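Local coordinates for protein putative cathepsin d (Ixodes ricinus, PDB 5N7Q) that probably cleaves peptide bonds within proteins as an aspartic endopeptidase of the pepsin-like A1 family, and binds the inhibitor pepstatin A, at residues 28-32 against 57-61. Sequence-based numbering, arbitrary orientation.
Sequences PQDFQ and HHRYD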
ATOM      1  N   PRO A  28      10.782  22.342 -10.251  1.00 12.25           N
ATOM      2  CA  PRO A  28      10.030  21.101 -10.006  1.00 12.12           C
ATOM      3  C   PRO A  28       9.472  20.437 -11.255  1.00 11.97           C
ATOM      4  O   PRO A  28       8.904  21.107 -12.135  1.00 12.98           O
ATOM      5  CB  PRO A  28       8.892  21.561  -9.084  1.00 12.00           C
ATOM      6  CG  PRO A  28       9.440  22.778  -8.405  1.00 12.38           C
ATOM      7  CD  PRO A  28      10.243  23.461  -9.466  1.00 12.23           C
ATOM      8  N   GLN A  29       9.666  19.128 -11.347  1.00 10.73           N
ATOM      9  CA  GLN A  29       8.999  18.273 -12.318  1.00 10.24           C
ATOM     10  C   GLN A  29       7.970  17.444 -11.565  1.00 10.38           C
ATOM     11  O   GLN A  29       8.305  16.780 -10.589  1.00 10.69           O
ATOM     12  CB  GLN A  29       9.988  17.363 -13.007  1.00 10.10           C
ATOM     13  CG  GLN A  29      11.057  18.137 -13.779  1.00 10.47           C
ATOM     14  CD  GLN A  29      12.110  17.225 -14.383  1.00 10.67           C
ATOM     15  OE1 GLN A  29      11.797  16.149 -14.915  1.00 11.08           O
ATOM     16  NE2 GLN A  29      13.365  17.668 -14.341  1.00 11.84           N
ATOM     17  N   ASP A  30       6.736  17.474 -12.042  1.00 10.63           N
ATOM     18  CA  ASP A  30       5.596  16.914 -11.280  1.00 10.98           C
ATOM     19  C   ASP A  30       5.244  15.476 -11.699  1.00 10.70           C
ATOM     20  O   ASP A  30       5.276  15.129 -12.871  1.00 11.00           O
ATOM     21  CB  ASP A  30       4.387  17.810 -11.449  1.00 12.15           C
ATOM     22  CG  ASP A  30       4.548  19.160 -10.795  1.00 13.89           C
ATOM     23  OD1 ASP A  30       5.233  19.285  -9.770  1.00 16.01           O
ATOM     24  OD2 ASP A  30       3.938  20.128 -11.325  1.00 18.07           O
ATOM     25  N   PHE A  31       4.897  14.658 -10.698  1.00  9.77           N
ATOM     26  CA  PHE A  31       4.506  13.256 -10.898  1.00  9.47           C
ATOM     27  C   PHE A  31       3.403  12.866  -9.947  1.00  9.19           C
ATOM     28  O   PHE A  31       3.093  13.592  -8.986  1.00  9.38           O
ATOM     29  CB  PHE A  31       5.700  12.328 -10.631  1.00  9.20           C
ATOM     30  CG  PHE A  31       6.917  12.674 -11.449  1.00  9.17           C
ATOM     31  CD1 PHE A  31       7.850  13.620 -11.017  1.00  9.09           C
ATOM     32  CD2 PHE A  31       7.109  12.058 -12.672  1.00  9.55           C
ATOM     33  CE1 PHE A  31       8.925  13.956 -11.832  1.00  9.47           C
ATOM     34  CE2 PHE A  31       8.181  12.387 -13.470  1.00  9.77           C
ATOM     35  CZ  PHE A  31       9.088  13.331 -13.047  1.00  9.54           C
ATOM     36  N   GLN A  32       2.810  11.722 -10.257  1.00  9.47           N
ATOM     37  CA  GLN A  32       1.886  11.028  -9.347  1.00  9.77           C
ATOM     38  C   GLN A  32       2.491   9.710  -8.981  1.00  9.39           C
ATOM     39  O   GLN A  32       2.978   8.977  -9.845  1.00  9.21           O
ATOM     40  CB  GLN A  32       0.545  10.806 -10.020  1.00 10.83           C
ATOM     41  CG  GLN A  32      -0.147  12.103 -10.408  1.00 12.29           C
ATOM     42  CD  GLN A  32      -0.663  12.864  -9.225  1.00 13.85           C
ATOM     43  OE1 GLN A  32      -0.936  12.286  -8.176  1.00 15.53           O
ATOM     44  NE2 GLN A  32      -0.805  14.185  -9.374  1.00 16.27           N
ATOM     45  N   HIS A  57       3.283   8.577 -19.755  1.00 12.61           N
ATOM     46  CA  HIS A  57       3.408   8.927 -18.342  1.00 12.36           C
ATOM     47  C   HIS A  57       4.305  10.130 -18.210  1.00 11.84           C
ATOM     48  O   HIS A  57       4.952  10.536 -19.196  1.00 12.80           O
ATOM     49  CB  HIS A  57       3.917   7.733 -17.521  1.00 12.07           C
ATOM     50  CG  HIS A  57       2.885   6.671 -17.344  1.00 12.16           C
ATOM     51  ND1 HIS A  57       2.674   5.668 -18.268  1.00 12.62           N
ATOM     52  CD2 HIS A  57       1.946   6.502 -16.383  1.00 12.06           C
ATOM     53  CE1 HIS A  57       1.671   4.914 -17.864  1.00 12.63           C
ATOM     54  NE2 HIS A  57       1.199   5.412 -16.735  1.00 11.96           N
ATOM     55  N   HIS A  58       4.311  10.761 -17.040  1.00 11.60           N
ATOM     56  CA  HIS A  58       5.267  11.838 -16.786  1.00 12.64           C
ATOM     57  C   HIS A  58       6.671  11.275 -16.598  1.00 11.53           C
ATOM     58  O   HIS A  58       6.870  10.263 -15.919  1.00 10.59           O
ATOM     59  CB  HIS A  58       4.839  12.704 -15.616  1.00 13.57           C
ATOM     60  CG  HIS A  58       3.435  13.185 -15.734  1.00 16.90           C
ATOM     61  ND1 HIS A  58       2.439  12.742 -14.894  1.00 19.15           N
ATOM     62  CD2 HIS A  58       2.836  13.984 -16.644  1.00 18.88           C
ATOM     63  CE1 HIS A  58       1.289  13.280 -15.258  1.00 20.20           C
ATOM     64  NE2 HIS A  58       1.504  14.042 -16.315  1.00 19.70           N
ATOM     65  N   ARG A  59       7.637  11.913 -17.251  1.00 11.16           N
ATOM     66  CA  ARG A  59       9.034  11.461 -17.239  1.00 11.50           C
ATOM     67  C   ARG A  59       9.938  12.450 -16.525  1.00 11.42           C
ATOM     68  O   ARG A  59       9.702  13.672 -16.549  1.00 13.22           O
ATOM     69  CB  ARG A  59       9.516  11.180 -18.671  1.00 11.69           C
ATOM     70  CG  ARG A  59       8.742  10.085 -19.390  1.00 12.74           C
ATOM     71  CD  ARG A  59       9.087   9.941 -20.871  1.00 14.25           C
ATOM     72  NE  ARG A  59       8.918  11.200 -21.579  1.00 16.05           N
ATOM     73  CZ  ARG A  59       7.757  11.769 -21.927  1.00 19.28           C
ATOM     74  NH1 ARG A  59       6.577  11.210 -21.658  1.00 19.77           N
ATOM     75  NH2 ARG A  59       7.779  12.955 -22.554  1.00 20.67           N
ATOM     76  N   TYR A  60      10.947  11.907 -15.867  1.00  9.46           N
ATOM     77  CA  TYR A  60      11.968  12.714 -15.186  1.00  9.25           C
ATOM     78  C   TYR A  60      13.098  12.989 -16.168  1.00  9.23           C
ATOM     79  O   TYR A  60      13.657  12.032 -16.729  1.00  9.75           O
ATOM     80  CB  TYR A  60      12.497  11.950 -13.998  1.00  9.16           C
ATOM     81  CG  TYR A  60      13.714  12.616 -13.370  1.00  9.27           C
ATOM     82  CD1 TYR A  60      13.618  13.840 -12.759  1.00  9.50           C
ATOM     83  CD2 TYR A  60      14.961  12.018 -13.415  1.00  9.07           C
ATOM     84  CE1 TYR A  60      14.729  14.464 -12.199  1.00  9.57           C
ATOM     85  CE2 TYR A  60      16.062  12.596 -12.824  1.00  9.16           C
ATOM     86  CZ  TYR A  60      15.959  13.825 -12.223  1.00  9.01           C
ATOM     87  OH  TYR A  60      17.081  14.408 -11.662  1.00 10.44           O
ATOM     88  N   ASP A  61      13.419  14.285 -16.357  1.00  9.71           N
ATOM     89  CA  ASP A  61      14.528  14.690 -17.230  1.00  9.96           C
ATOM     90  C   ASP A  61      15.624  15.340 -16.372  1.00  9.72           C
ATOM     91  O   ASP A  61      15.554  16.492 -16.030  1.00 10.76           O
ATOM     92  CB  ASP A  61      14.054  15.646 -18.311  1.00 11.15           C
ATOM     93  CG  ASP A  61      15.136  15.936 -19.334  1.00 12.55           C
ATOM     94  OD1 ASP A  61      16.318  15.632 -19.076  1.00 13.10           O
ATOM     95  OD2 ASP A  61      14.804  16.487 -20.408  1.00 14.39           O
TER
HETATM   96  O   HOH W   1      10.070  16.528 -17.123  1.00 26.54           O
HETATM   97  O   HOH W   2       7.187  15.450 -15.159  1.00 20.23           O
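Residues 28-32 enter the strand 29-36, while residues 57-61 form an extended loop between helix 52-55 and strand 69-79. The two run in opposite senses: Gln29 faces Tyr60 with CA atoms 6.9 Å apart, and Phe31 faces His58 with CA atoms 6.1 Å apart. This is too wide for direct strand pairing, so side chains and water fill the gap. The Gln29 side chain reaches across and its amide binds the backbone of Asp61 twice. Asp61 N donates to Gln29 OE1 at 2.9 Å, and Gln29 NE2 donates to Asp61 O at 3.0 Å. Both bonds are nearly straight. One water donates to Gln29 OE1 and to Arg59 O. A second donates to Asp30 O and, weakly, to Arg59 O.

The buried Phe31 ring turns its edge to the loop. Phe31 CE2 lies 3.5 Å from His58 O, and Phe31 CZ lies 3.8 Å from Tyr60 CB. Tyr60 OH hydrogen-bonds to Asp91, and the Tyr60 backbone hydrogen-bonds to Pro45 and Ser47. The CA-to-CB bond of His58 points toward the strand, with His58 CB 3.7 Å from Asp30 O. His58 ND1 and Gln32 N both hydrogen-bond Asp122 OD2, so one carboxylate links the two segments.

The contact holds the loop after helix 52-55 against strand 29-36 in the N-terminal lobe of the pepsin-like fold, away from the predicted catalytic aspartates. The Gln29 amide acts here like a peptide group, joining strand to loop without a sheet between them.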